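Local coordinates for protein esterase LipW (PDB 3QH4) that probably hydrolyses ester bonds as a mycobacterial alpha/beta hydrolase with strict substrate selectivity, at residues T83-A93 with G154-S165; A118-L126 with H137-V146. All blocks are in the same frame, centred on the assembly; numbering follows the deposited sequence.

Contact 1: residues T83-A93 with G154-S165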
ATOM      1  N   THR A  83     -13.740  15.976 -14.199  1.00 20.67           N
ATOM      2  CA  THR A  83     -14.585  14.849 -14.564  1.00 20.59           C
ATOM      3  C   THR A  83     -14.574  14.669 -16.089  1.00 20.51           C
ATOM      4  O   THR A  83     -14.489  15.657 -16.829  1.00 21.05           O
ATOM      5  CB  THR A  83     -16.050  15.051 -14.069  1.00 21.46           C
ATOM      6  OG1 THR A  83     -16.538  16.301 -14.565  1.00 25.04           O
ATOM      7  CG2 THR A  83     -16.120  15.097 -12.548  1.00 21.83           C
ATOM      8  N   PRO A  84     -14.591  13.414 -16.572  1.00 19.92           N
ATOM      9  CA  PRO A  84     -14.447  12.163 -15.817  1.00 18.49           C
ATOM     10  C   PRO A  84     -12.960  11.862 -15.636  1.00 16.89           C
ATOM     11  O   PRO A  84     -12.201  11.846 -16.608  1.00 16.65           O
ATOM     12  CB  PRO A  84     -15.105  11.108 -16.735  1.00 18.21           C
ATOM     13  CG  PRO A  84     -15.612  11.845 -17.933  1.00 21.28           C
ATOM     14  CD  PRO A  84     -14.833  13.137 -17.993  1.00 20.71           C
ATOM     15  N   ALA A  85     -12.559  11.667 -14.387  1.00 15.02           N
ATOM     16  CA  ALA A  85     -11.165  11.551 -14.020  1.00 13.22           C
ATOM     17  C   ALA A  85     -10.747  10.073 -14.013  1.00 11.94           C
ATOM     18  O   ALA A  85     -11.529   9.208 -13.566  1.00 12.46           O
ATOM     19  CB  ALA A  85     -10.973  12.165 -12.638  1.00 13.10           C
ATOM     20  N   PRO A  86      -9.529   9.771 -14.501  1.00 11.48           N
ATOM     21  CA  PRO A  86      -8.992   8.419 -14.273  1.00 10.43           C
ATOM     22  C   PRO A  86      -8.895   8.215 -12.763  1.00  9.09           C
ATOM     23  O   PRO A  86      -8.777   9.181 -12.028  1.00  8.83           O
ATOM     24  CB  PRO A  86      -7.604   8.473 -14.910  1.00 10.46           C
ATOM     25  CG  PRO A  86      -7.241   9.913 -14.955  1.00 10.86           C
ATOM     26  CD  PRO A  86      -8.513  10.687 -15.068  1.00 10.62           C
ATOM     27  N   VAL A  87      -8.972   6.972 -12.299  1.00  8.61           N
ATOM     28  CA  VAL A  87      -9.163   6.775 -10.855  1.00  8.05           C
ATOM     29  C   VAL A  87      -8.317   5.618 -10.353  1.00  8.08           C
ATOM     30  O   VAL A  87      -8.172   4.600 -11.049  1.00  7.72           O
ATOM     31  CB  VAL A  87     -10.681   6.552 -10.520  1.00  9.01           C
ATOM     32  CG1 VAL A  87     -11.272   5.359 -11.284  1.00  9.31           C
ATOM     33  CG2 VAL A  87     -10.904   6.381  -8.992  1.00  8.12           C
ATOM     34  N   VAL A  88      -7.756   5.794  -9.161  1.00  7.25           N
ATOM     35  CA  VAL A  88      -6.937   4.762  -8.520  1.00  6.83           C
ATOM     36  C   VAL A  88      -7.660   4.296  -7.266  1.00  6.37           C
ATOM     37  O   VAL A  88      -8.057   5.132  -6.453  1.00  6.64           O
ATOM     38  CB  VAL A  88      -5.546   5.356  -8.072  1.00  6.91           C
ATOM     39  CG1 VAL A  88      -4.696   4.280  -7.347  1.00  7.14           C
ATOM     40  CG2 VAL A  88      -4.788   5.932  -9.260  1.00  8.71           C
ATOM     41  N   VAL A  89      -7.812   2.978  -7.066  1.00  5.22           N
ATOM     42  CA  VAL A  89      -8.324   2.486  -5.783  1.00  4.73           C
ATOM     43  C   VAL A  89      -7.102   2.132  -4.956  1.00  5.03           C
ATOM     44  O   VAL A  89      -6.307   1.313  -5.395  1.00  4.89           O
ATOM     45  CB  VAL A  89      -9.224   1.247  -5.967  1.00  4.68           C
ATOM     46  CG1 VAL A  89      -9.544   0.603  -4.615  1.00  5.37           C
ATOM     47  CG2 VAL A  89     -10.507   1.663  -6.742  1.00  6.39           C
ATOM     48  N   TYR A  90      -6.952   2.771  -3.792  1.00  5.14           N
ATOM     49  CA  TYR A  90      -5.727   2.699  -2.978  1.00  4.86           C
ATOM     50  C   TYR A  90      -5.983   2.065  -1.613  1.00  4.97           C
ATOM     51  O   TYR A  90      -7.022   2.366  -0.982  1.00  5.28           O
ATOM     52  CB  TYR A  90      -5.155   4.119  -2.761  1.00  5.12           C
ATOM     53  CG  TYR A  90      -3.897   4.122  -1.936  1.00  4.69           C
ATOM     54  CD1 TYR A  90      -2.628   4.037  -2.571  1.00  5.44           C
ATOM     55  CD2 TYR A  90      -3.954   4.228  -0.536  1.00  3.15           C
ATOM     56  CE1 TYR A  90      -1.467   4.040  -1.797  1.00  6.45           C
ATOM     57  CE2 TYR A  90      -2.793   4.230   0.249  1.00  3.10           C
ATOM     58  CZ  TYR A  90      -1.567   4.126  -0.391  1.00  5.75           C
ATOM     59  OH  TYR A  90      -0.413   4.100   0.346  1.00  6.33           O
ATOM     60  N   CYS A  91      -5.056   1.207  -1.169  1.00  4.34           N
ATOM     61  CA  CYS A  91      -5.107   0.572   0.173  1.00  4.21           C
ATOM     62  C   CYS A  91      -3.848   0.911   0.953  1.00  4.88           C
ATOM     63  O   CYS A  91      -2.740   0.692   0.461  1.00  5.18           O
ATOM     64  CB  CYS A  91      -5.240  -0.959   0.062  1.00  3.95           C
ATOM     65  SG  CYS A  91      -6.822  -1.427  -0.587  1.00  6.30           S
ATOM     66  N   HIS A  92      -4.036   1.466   2.160  1.00  4.38           N
ATOM     67  CA  HIS A  92      -2.930   1.972   3.006  1.00  5.18           C
ATOM     68  C   HIS A  92      -2.050   0.887   3.673  1.00  4.69           C
ATOM     69  O   HIS A  92      -2.406  -0.281   3.726  1.00  4.72           O
ATOM     70  CB  HIS A  92      -3.502   2.894   4.091  1.00  4.98           C
ATOM     71  CG  HIS A  92      -4.361   2.186   5.100  1.00  4.67           C
ATOM     72  ND1 HIS A  92      -3.825   1.487   6.159  1.00  5.48           N
ATOM     73  CD2 HIS A  92      -5.708   2.078   5.222  1.00  6.22           C
ATOM     74  CE1 HIS A  92      -4.802   0.958   6.880  1.00  5.83           C
ATOM     75  NE2 HIS A  92      -5.955   1.318   6.337  1.00  6.24           N
ATOM     76  N   ALA A  93      -0.902   1.321   4.173  1.00  5.41           N
ATOM     77  CA  ALA A  93       0.071   0.493   4.889  1.00  4.29           C
ATOM     78  C   ALA A  93      -0.373   0.224   6.317  1.00  5.11           C
ATOM     79  O   ALA A  93      -1.311   0.872   6.819  1.00  5.72           O
ATOM     80  CB  ALA A  93       1.427   1.220   4.893  1.00  6.18           C
ATOM     81  N   GLY A 154     -17.917  10.891 -11.071  1.00 16.84           N
ATOM     82  CA  GLY A 154     -17.000  11.660 -11.921  1.00 15.88           C
ATOM     83  C   GLY A 154     -15.708  10.931 -12.280  1.00 14.72           C
ATOM     84  O   GLY A 154     -14.664  11.565 -12.459  1.00 14.59           O
ATOM     85  N   PHE A 155     -15.787   9.599 -12.382  1.00 13.55           N
ATOM     86  CA  PHE A 155     -14.631   8.775 -12.758  1.00 13.04           C
ATOM     87  C   PHE A 155     -14.742   8.198 -14.163  1.00 13.12           C
ATOM     88  O   PHE A 155     -15.837   7.928 -14.652  1.00 13.93           O
ATOM     89  CB  PHE A 155     -14.480   7.588 -11.795  1.00 12.08           C
ATOM     90  CG  PHE A 155     -14.410   7.968 -10.341  1.00 12.07           C
ATOM     91  CD1 PHE A 155     -13.861   9.180  -9.939  1.00 12.85           C
ATOM     92  CD2 PHE A 155     -14.886   7.087  -9.354  1.00 11.40           C
ATOM     93  CE1 PHE A 155     -13.798   9.523  -8.576  1.00 12.78           C
ATOM     94  CE2 PHE A 155     -14.840   7.423  -8.002  1.00 10.46           C
ATOM     95  CZ  PHE A 155     -14.290   8.631  -7.607  1.00 12.88           C
ATOM     96  N   ASP A 156     -13.603   7.997 -14.798  1.00 13.35           N
ATOM     97  CA  ASP A 156     -13.509   7.218 -16.027  1.00 14.00           C
ATOM     98  C   ASP A 156     -13.154   5.760 -15.686  1.00 14.15           C
ATOM     99  O   ASP A 156     -11.993   5.422 -15.426  1.00 14.37           O
ATOM    100  CB  ASP A 156     -12.461   7.835 -16.962  1.00 14.61           C
ATOM    101  CG  ASP A 156     -12.374   7.118 -18.314  1.00 15.74           C
ATOM    102  OD1 ASP A 156     -13.136   6.140 -18.537  1.00 15.78           O
ATOM    103  OD2 ASP A 156     -11.556   7.542 -19.155  1.00 17.51           O
ATOM    104  N   ALA A 157     -14.158   4.887 -15.704  1.00 15.15           N
ATOM    105  CA  ALA A 157     -13.943   3.465 -15.380  1.00 14.91           C
ATOM    106  C   ALA A 157     -13.048   2.731 -16.369  1.00 14.51           C
ATOM    107  O   ALA A 157     -12.511   1.661 -16.036  1.00 15.59           O
ATOM    108  CB  ALA A 157     -15.290   2.746 -15.234  1.00 15.48           C
ATOM    109  N   ARG A 158     -12.866   3.287 -17.568  1.00 14.41           N
ATOM    110  CA  ARG A 158     -11.923   2.708 -18.527  1.00 13.65           C
ATOM    111  C   ARG A 158     -10.460   2.977 -18.153  1.00 13.24           C
ATOM    112  O   ARG A 158      -9.531   2.429 -18.788  1.00 13.15           O
ATOM    113  CB  ARG A 158     -12.189   3.210 -19.948  1.00 15.74           C
ATOM    114  N   ARG A 159     -10.249   3.826 -17.137  1.00 11.21           N
ATOM    115  CA  ARG A 159      -8.882   4.150 -16.691  1.00 10.52           C
ATOM    116  C   ARG A 159      -8.819   3.942 -15.182  1.00 10.64           C
ATOM    117  O   ARG A 159      -8.723   4.896 -14.398  1.00 10.76           O
ATOM    118  CB  ARG A 159      -8.444   5.565 -17.125  1.00 11.54           C
ATOM    119  CG  ARG A 159      -8.178   5.650 -18.607  1.00 13.68           C
ATOM    120  CD  ARG A 159      -7.716   7.064 -18.980  1.00 16.02           C
ATOM    121  NE  ARG A 159      -8.819   8.004 -18.847  1.00 18.46           N
ATOM    122  CZ  ARG A 159      -8.676   9.316 -18.781  1.00 19.41           C
ATOM    123  NH1 ARG A 159      -7.455   9.859 -18.821  1.00 17.41           N
ATOM    124  NH2 ARG A 159      -9.766  10.081 -18.674  1.00 21.08           N
ATOM    125  N   LEU A 160      -8.915   2.676 -14.795  1.00  9.55           N
ATOM    126  CA  LEU A 160      -8.896   2.292 -13.380  1.00  9.16           C
ATOM    127  C   LEU A 160      -7.581   1.615 -13.044  1.00  8.36           C
ATOM    128  O   LEU A 160      -7.175   0.647 -13.712  1.00  8.80           O
ATOM    129  CB  LEU A 160     -10.068   1.364 -13.060  1.00  9.53           C
ATOM    130  CG  LEU A 160     -10.045   0.633 -11.703  1.00 11.03           C
ATOM    131  CD1 LEU A 160     -10.381   1.606 -10.610  1.00 12.47           C
ATOM    132  CD2 LEU A 160     -11.112  -0.516 -11.743  1.00 14.19           C
ATOM    133  N   ALA A 161      -6.923   2.148 -12.003  1.00  6.21           N
ATOM    134  CA  ALA A 161      -5.680   1.582 -11.485  1.00  5.39           C
ATOM    135  C   ALA A 161      -5.913   1.165 -10.030  1.00  5.06           C
ATOM    136  O   ALA A 161      -6.863   1.627  -9.379  1.00  5.90           O
ATOM    137  CB  ALA A 161      -4.546   2.611 -11.573  1.00  5.64           C
ATOM    138  N   VAL A 162      -5.045   0.291  -9.538  1.00  4.27           N
ATOM    139  CA  VAL A 162      -5.071  -0.115  -8.141  1.00  5.43           C
ATOM    140  C   VAL A 162      -3.679   0.171  -7.564  1.00  5.88           C
ATOM    141  O   VAL A 162      -2.687   0.166  -8.303  1.00  6.40           O
ATOM    142  CB  VAL A 162      -5.478  -1.611  -7.977  1.00  4.74           C
ATOM    143  CG1 VAL A 162      -6.934  -1.858  -8.477  1.00  5.31           C
ATOM    144  CG2 VAL A 162      -4.512  -2.558  -8.721  1.00  5.61           C
ATOM    145  N   ALA A 163      -3.609   0.470  -6.268  1.00  4.76           N
ATOM    146  CA  ALA A 163      -2.356   0.889  -5.686  1.00  4.81           C
ATOM    147  C   ALA A 163      -2.386   0.601  -4.208  1.00  3.84           C
ATOM    148  O   ALA A 163      -3.466   0.524  -3.593  1.00  4.33           O
ATOM    149  CB  ALA A 163      -2.129   2.417  -5.920  1.00  5.01           C
ATOM    150  N   GLY A 164      -1.204   0.452  -3.632  1.00  3.69           N
ATOM    151  CA  GLY A 164      -1.139   0.336  -2.174  1.00  3.35           C
ATOM    152  C   GLY A 164       0.294   0.461  -1.715  1.00  3.73           C
ATOM    153  O   GLY A 164       1.223   0.435  -2.539  1.00  4.14           O
ATOM    154  N   SER A 165       0.460   0.518  -0.400  1.00  3.31           N
ATOM    155  CA  SER A 165       1.776   0.502   0.229  1.00  4.48           C
ATOM    156  C   SER A 165       1.799  -0.653   1.201  1.00  4.43           C
ATOM    157  O   SER A 165       0.848  -0.818   1.989  1.00  3.69           O
ATOM    158  CB  SER A 165       1.982   1.789   1.020  1.00  4.87           C
ATOM    159  OG  SER A 165       3.181   1.778   1.786  1.00  4.87           O
TER

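Contact 2: residues A118-L126 with H137-V146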
ATOM      1  N   ALA A 118      -8.098  10.913  -9.759  1.00  7.38           N
ATOM      2  CA  ALA A 118      -8.813  10.704  -8.506  1.00  7.62           C
ATOM      3  C   ALA A 118      -8.225   9.469  -7.816  1.00  7.96           C
ATOM      4  O   ALA A 118      -7.721   8.533  -8.472  1.00  8.23           O
ATOM      5  CB  ALA A 118     -10.313  10.480  -8.779  1.00  8.98           C
ATOM      6  N   VAL A 119      -8.267   9.493  -6.493  1.00  6.39           N
ATOM      7  CA  VAL A 119      -7.841   8.338  -5.702  1.00  5.87           C
ATOM      8  C   VAL A 119      -8.983   8.032  -4.726  1.00  6.70           C
ATOM      9  O   VAL A 119      -9.519   8.941  -4.070  1.00  7.67           O
ATOM     10  CB  VAL A 119      -6.543   8.653  -4.921  1.00  5.31           C
ATOM     11  CG1 VAL A 119      -6.126   7.470  -4.016  1.00  6.58           C
ATOM     12  CG2 VAL A 119      -5.374   9.002  -5.894  1.00  4.56           C
ATOM     13  N   VAL A 120      -9.338   6.761  -4.619  1.00  6.14           N
ATOM     14  CA  VAL A 120     -10.322   6.340  -3.603  1.00  7.08           C
ATOM     15  C   VAL A 120      -9.570   5.431  -2.643  1.00  6.39           C
ATOM     16  O   VAL A 120      -9.165   4.320  -3.019  1.00  6.89           O
ATOM     17  CB  VAL A 120     -11.541   5.644  -4.230  1.00  6.73           C
ATOM     18  CG1 VAL A 120     -12.561   5.179  -3.182  1.00  7.24           C
ATOM     19  CG2 VAL A 120     -12.230   6.598  -5.233  1.00  8.63           C
ATOM     20  N   SER A 121      -9.401   5.913  -1.405  1.00  6.38           N
ATOM     21  CA  SER A 121      -8.634   5.189  -0.393  1.00  6.54           C
ATOM     22  C   SER A 121      -9.603   4.381   0.477  1.00  6.06           C
ATOM     23  O   SER A 121     -10.620   4.929   0.959  1.00  7.00           O
ATOM     24  CB  SER A 121      -7.828   6.190   0.451  1.00  5.89           C
ATOM     25  OG  SER A 121      -7.153   5.526   1.501  1.00  5.45           O
ATOM     26  N   VAL A 122      -9.263   3.104   0.689  1.00  5.17           N
ATOM     27  CA  VAL A 122     -10.153   2.141   1.369  1.00  5.49           C
ATOM     28  C   VAL A 122      -9.854   2.037   2.867  1.00  6.16           C
ATOM     29  O   VAL A 122      -8.708   1.730   3.249  1.00  5.19           O
ATOM     30  CB  VAL A 122     -10.015   0.721   0.744  1.00  5.56           C
ATOM     31  CG1 VAL A 122     -10.990  -0.281   1.422  1.00  6.06           C
ATOM     32  CG2 VAL A 122     -10.239   0.732  -0.742  1.00  6.42           C
ATOM     33  N   ASP A 123     -10.857   2.290   3.708  1.00  5.25           N
ATOM     34  CA  ASP A 123     -10.676   2.097   5.155  1.00  5.98           C
ATOM     35  C   ASP A 123     -11.079   0.662   5.464  1.00  6.41           C
ATOM     36  O   ASP A 123     -12.190   0.411   5.978  1.00  6.48           O
ATOM     37  CB  ASP A 123     -11.565   3.075   5.947  1.00  6.67           C
ATOM     38  CG  ASP A 123     -11.247   3.111   7.423  1.00  9.80           C
ATOM     39  OD1 ASP A 123     -10.210   2.580   7.853  1.00 11.63           O
ATOM     40  OD2 ASP A 123     -12.058   3.716   8.176  1.00 12.38           O
ATOM     41  N   TYR A 124     -10.186  -0.274   5.125  1.00  5.54           N
ATOM     42  CA  TYR A 124     -10.480  -1.697   5.297  1.00  6.08           C
ATOM     43  C   TYR A 124     -10.387  -2.176   6.739  1.00  6.02           C
ATOM     44  O   TYR A 124      -9.660  -1.599   7.570  1.00  7.06           O
ATOM     45  CB  TYR A 124      -9.555  -2.533   4.402  1.00  5.98           C
ATOM     46  CG  TYR A 124      -8.073  -2.322   4.626  1.00  5.74           C
ATOM     47  CD1 TYR A 124      -7.328  -1.457   3.797  1.00  5.08           C
ATOM     48  CD2 TYR A 124      -7.408  -2.989   5.649  1.00  6.05           C
ATOM     49  CE1 TYR A 124      -5.928  -1.299   3.984  1.00  5.15           C
ATOM     50  CE2 TYR A 124      -6.021  -2.847   5.842  1.00  5.61           C
ATOM     51  CZ  TYR A 124      -5.297  -2.001   5.002  1.00  5.32           C
ATOM     52  OH  TYR A 124      -3.962  -1.857   5.200  1.00  7.92           O
ATOM     53  N   ARG A 125     -11.138  -3.238   7.030  1.00  5.34           N
ATOM     54  CA  ARG A 125     -11.142  -3.834   8.361  1.00  5.81           C
ATOM     55  C   ARG A 125      -9.785  -4.475   8.654  1.00  5.85           C
ATOM     56  O   ARG A 125      -9.086  -4.943   7.721  1.00  5.71           O
ATOM     57  CB  ARG A 125     -12.257  -4.875   8.494  1.00  5.96           C
ATOM     58  CG  ARG A 125     -13.678  -4.231   8.645  1.00  7.59           C
ATOM     59  CD  ARG A 125     -14.779  -5.289   8.473  1.00  7.33           C
ATOM     60  NE  ARG A 125     -14.723  -5.853   7.119  1.00  5.81           N
ATOM     61  CZ  ARG A 125     -15.173  -7.069   6.801  1.00  4.38           C
ATOM     62  NH1 ARG A 125     -15.750  -7.843   7.728  1.00  4.99           N
ATOM     63  NH2 ARG A 125     -15.050  -7.515   5.553  1.00  4.74           N
ATOM     64  N   LEU A 126      -9.467  -4.509   9.952  1.00  5.97           N
ATOM     65  CA  LEU A 126      -8.107  -4.837  10.448  1.00  5.61           C
ATOM     66  C   LEU A 126      -8.017  -6.119  11.228  1.00  6.08           C
ATOM     67  O   LEU A 126      -8.901  -6.466  11.987  1.00  7.60           O
ATOM     68  CB  LEU A 126      -7.597  -3.722  11.377  1.00  6.04           C
ATOM     69  CG  LEU A 126      -7.524  -2.315  10.760  1.00  5.29           C
ATOM     70  CD1 LEU A 126      -7.164  -1.268  11.832  1.00  6.75           C
ATOM     71  CD2 LEU A 126      -6.552  -2.235   9.548  1.00  5.33           C
ATOM     72  N   HIS A 137     -12.023  -8.374   0.976  1.00  6.23           N
ATOM     73  CA  HIS A 137     -13.436  -8.186   0.671  1.00  6.13           C
ATOM     74  C   HIS A 137     -13.824  -6.711   0.636  1.00  7.48           C
ATOM     75  O   HIS A 137     -14.594  -6.304  -0.241  1.00  7.33           O
ATOM     76  CB  HIS A 137     -14.330  -8.918   1.652  1.00  6.95           C
ATOM     77  CG  HIS A 137     -14.469 -10.377   1.374  1.00  7.56           C
ATOM     78  ND1 HIS A 137     -14.864 -11.278   2.343  1.00  6.10           N
ATOM     79  CD2 HIS A 137     -14.269 -11.095   0.245  1.00  9.34           C
ATOM     80  CE1 HIS A 137     -14.912 -12.489   1.818  1.00  8.36           C
ATOM     81  NE2 HIS A 137     -14.561 -12.406   0.547  1.00 10.36           N
ATOM     82  N   ASP A 138     -13.308  -5.936   1.593  1.00  6.32           N
ATOM     83  CA  ASP A 138     -13.593  -4.498   1.651  1.00  6.77           C
ATOM     84  C   ASP A 138     -13.033  -3.797   0.422  1.00  6.29           C
ATOM     85  O   ASP A 138     -13.711  -2.956  -0.183  1.00  6.78           O
ATOM     86  CB  ASP A 138     -12.986  -3.868   2.913  1.00  6.62           C
ATOM     87  CG  ASP A 138     -13.680  -4.347   4.198  1.00  5.94           C
ATOM     88  OD1 ASP A 138     -14.736  -5.005   4.106  1.00  6.32           O
ATOM     89  OD2 ASP A 138     -13.158  -4.045   5.284  1.00  7.92           O
ATOM     90  N   ALA A 139     -11.785  -4.104   0.070  1.00  6.06           N
ATOM     91  CA  ALA A 139     -11.201  -3.491  -1.143  1.00  5.73           C
ATOM     92  C   ALA A 139     -12.027  -3.796  -2.399  1.00  6.29           C
ATOM     93  O   ALA A 139     -12.220  -2.934  -3.264  1.00  6.72           O
ATOM     94  CB  ALA A 139      -9.758  -3.973  -1.341  1.00  6.83           C
ATOM     95  N   ILE A 140     -12.503  -5.034  -2.503  1.00  6.39           N
ATOM     96  CA  ILE A 140     -13.308  -5.454  -3.663  1.00  7.18           C
ATOM     97  C   ILE A 140     -14.611  -4.692  -3.699  1.00  7.77           C
ATOM     98  O   ILE A 140     -15.045  -4.230  -4.759  1.00  8.36           O
ATOM     99  CB  ILE A 140     -13.549  -6.996  -3.649  1.00  6.70           C
ATOM    100  CG1 ILE A 140     -12.226  -7.703  -4.013  1.00  7.59           C
ATOM    101  CG2 ILE A 140     -14.719  -7.378  -4.598  1.00  7.67           C
ATOM    102  CD1 ILE A 140     -12.176  -9.232  -3.762  1.00  9.39           C
ATOM    103  N   GLU A 141     -15.212  -4.536  -2.525  1.00  8.36           N
ATOM    104  CA  GLU A 141     -16.459  -3.802  -2.395  1.00 10.37           C
ATOM    105  C   GLU A 141     -16.275  -2.369  -2.895  1.00  9.95           C
ATOM    106  O   GLU A 141     -17.122  -1.858  -3.660  1.00  8.96           O
ATOM    107  CB  GLU A 141     -16.905  -3.818  -0.927  1.00 11.28           C
ATOM    108  CG  GLU A 141     -18.263  -3.194  -0.671  1.00 18.93           C
ATOM    109  CD  GLU A 141     -19.440  -4.164  -0.840  1.00 27.25           C
ATOM    110  OE1 GLU A 141     -19.277  -5.270  -1.417  1.00 32.47           O
ATOM    111  OE2 GLU A 141     -20.544  -3.798  -0.385  1.00 31.81           O
ATOM    112  N   VAL A 142     -15.158  -1.738  -2.502  1.00  7.99           N
ATOM    113  CA  VAL A 142     -14.901  -0.366  -2.925  1.00  7.55           C
ATOM    114  C   VAL A 142     -14.651  -0.298  -4.419  1.00  7.74           C
ATOM    115  O   VAL A 142     -15.225   0.549  -5.099  1.00  9.29           O
ATOM    116  CB  VAL A 142     -13.760   0.312  -2.126  1.00  7.31           C
ATOM    117  CG1 VAL A 142     -13.421   1.716  -2.714  1.00  6.01           C
ATOM    118  CG2 VAL A 142     -14.193   0.436  -0.666  1.00  5.71           C
ATOM    119  N   LEU A 143     -13.827  -1.198  -4.939  1.00  7.54           N
ATOM    120  CA  LEU A 143     -13.555  -1.179  -6.380  1.00  8.09           C
ATOM    121  C   LEU A 143     -14.850  -1.349  -7.210  1.00  9.13           C
ATOM    122  O   LEU A 143     -15.051  -0.636  -8.194  1.00  9.57           O
ATOM    123  CB  LEU A 143     -12.528  -2.245  -6.766  1.00  8.67           C
ATOM    124  CG  LEU A 143     -12.129  -2.186  -8.260  1.00  9.62           C
ATOM    125  CD1 LEU A 143     -10.636  -2.489  -8.337  1.00 13.07           C
ATOM    126  CD2 LEU A 143     -12.948  -3.166  -9.067  1.00 15.06           C
ATOM    127  N   THR A 144     -15.712  -2.286  -6.814  1.00  8.80           N
ATOM    128  CA  THR A 144     -17.003  -2.500  -7.517  1.00 10.32           C
ATOM    129  C   THR A 144     -17.866  -1.233  -7.496  1.00 10.72           C
ATOM    130  O   THR A 144     -18.500  -0.875  -8.500  1.00 11.53           O
ATOM    131  CB  THR A 144     -17.761  -3.713  -6.890  1.00 10.42           C
ATOM    132  OG1 THR A 144     -16.950  -4.878  -7.050  1.00 12.79           O
ATOM    133  CG2 THR A 144     -19.132  -3.947  -7.586  1.00 14.83           C
ATOM    134  N   TRP A 145     -17.869  -0.558  -6.350  1.00 10.24           N
ATOM    135  CA  TRP A 145     -18.644   0.659  -6.145  1.00 11.48           C
ATOM    136  C   TRP A 145     -18.107   1.814  -6.996  1.00 11.47           C
ATOM    137  O   TRP A 145     -18.886   2.581  -7.587  1.00 12.43           O
ATOM    138  CB  TRP A 145     -18.610   0.991  -4.660  1.00 10.98           C
ATOM    139  CG  TRP A 145     -19.247   2.264  -4.231  1.00 13.43           C
ATOM    140  CD1 TRP A 145     -20.561   2.445  -3.867  1.00 13.88           C
ATOM    141  CD2 TRP A 145     -18.595   3.528  -4.021  1.00 14.89           C
ATOM    142  NE1 TRP A 145     -20.766   3.745  -3.470  1.00 14.24           N
ATOM    143  CE2 TRP A 145     -19.581   4.428  -3.536  1.00 15.99           C
ATOM    144  CE3 TRP A 145     -17.274   3.984  -4.171  1.00 13.38           C
ATOM    145  CZ2 TRP A 145     -19.294   5.756  -3.231  1.00 15.53           C
ATOM    146  CZ3 TRP A 145     -16.991   5.290  -3.866  1.00 14.50           C
ATOM    147  CH2 TRP A 145     -17.989   6.168  -3.392  1.00 14.02           C
ATOM    148  N   VAL A 146     -16.780   1.918  -7.098  1.00 10.64           N
ATOM    149  CA  VAL A 146     -16.134   2.924  -7.928  1.00 10.54           C
ATOM    150  C   VAL A 146     -16.579   2.772  -9.375  1.00 11.41           C
ATOM    151  O   VAL A 146     -16.944   3.748 -10.025  1.00 12.13           O
ATOM    152  CB  VAL A 146     -14.580   2.833  -7.792  1.00 10.32           C
ATOM    153  CG1 VAL A 146     -13.866   3.574  -8.893  1.00 10.15           C
ATOM    154  CG2 VAL A 146     -14.178   3.328  -6.401  1.00  8.39           C
TER
HETATM  155  O   HOH W   1     -14.214  -1.454   6.351  1.00 10.37           O

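Contact 1: residues T83-A93 with G154-S165
The carbonyl oxygen of Ala85 accepts the backbone N-H of Asp156 at 2.7 Å, with the donor well above the carbonyl plane, and the same oxygen takes a C-H...O contact from Phe155 CA. From Val87 onward, alternate residues of strand 85-91 bond in parallel register to strand 160-165 and the Arg159 carbonyl before it, ending in a weak 3.3 Å bond from Ser165 N to Cys91 O. The type I turn from Asp156 to Arg159 separates this ladder from the bonds made by Ala85. Here NE and NH2 of Arg159 grip Asp156 OD2 side-on, holding the guanidinium so that one face lies against Pro86 CD, 3.6 Å from its plane. The two strands are neighbours in the central sheet of the alpha/beta hydrolase fold, and Gly164 opens a GxSxG sequence consistent with a nucleophile elbow. With chi1 of Val87 at 57°, CG2 lies anti to the backbone N and sits over the Phe155 ring, 3.9 Å from its centroid and only 6° off the normal; CG1 meanwhile reaches Leu160 CD1. On the other face of the sheet, Val88 CG1 presses tightly on Ala163 CB at 3.5 Å. Beside it, Tyr90 CE1 packs 3.7 Å from Gly164 CA, while the tyrosine hydroxyl is hydrogen-bonded to Asp104.

Contact 2: residues A118-L126 with H137-V146
With chi1 at -68°, Asp138 carries its carboxylate beside its own backbone N and toward the loop after strand 118-122, where Arg125, bent at chi3 (-63°), curls its guanidinium back to meet it. The approach is side-on: Arg125 NE lies 3.0 Å from Asp138 OD2, on that oxygen's syn lone pair, whereas Arg125 NH2, 2.9 Å from Asp138 OD1, comes from above the carboxylate plane. The guanidinium and carboxylate planes are turned 37° from each other. Asp138 OD2 also accepts the backbone N-H of Arg125, whose N is 2.8 Å away, and a water bridges it to Asp123 O. This multiple grip would probably favour the ionised carboxylate. Deeper in, Val142 fits between two strand valines, its CG1 3.6 Å from Val120 CG1 and its CB 3.8 Å from Val122 CG2; Val146 CG2 lies against both methyls of Val120, and Val122 CG1 reaches the helix backbone at Ala139 CA. The axes of strand 118-122 and helix 137-146 run roughly antiparallel, 9.1 Å apart at their closest. Such packing of a returning helix on the strand it follows is the first half of a beta-alpha-beta crossover, the unit that builds the parallel part of the alpha/beta hydrolase sheet.

In the fold
The centres of the two contacts lie about 10 Å apart, and both belong to one sheet, in which strand 118-122 flanks 85-91 and strand 160-165 flanks it on the other side. Along the chain, both segments of contact 2 fall between those of contact 1: the polypeptide leaves 85-91, forms 118-122, returns through helix 134-148 and enters 160-165, so the crossover passes over the strand in between. Val146 of contact 2 joins the two by touching Val87 and Phe155 of contact 1. At the C-terminal strand ends, Tyr124 stacks on His92 and bonds to its carbonyl oxygen, close to the probable Ser166-His288-Asp258 catalytic triad.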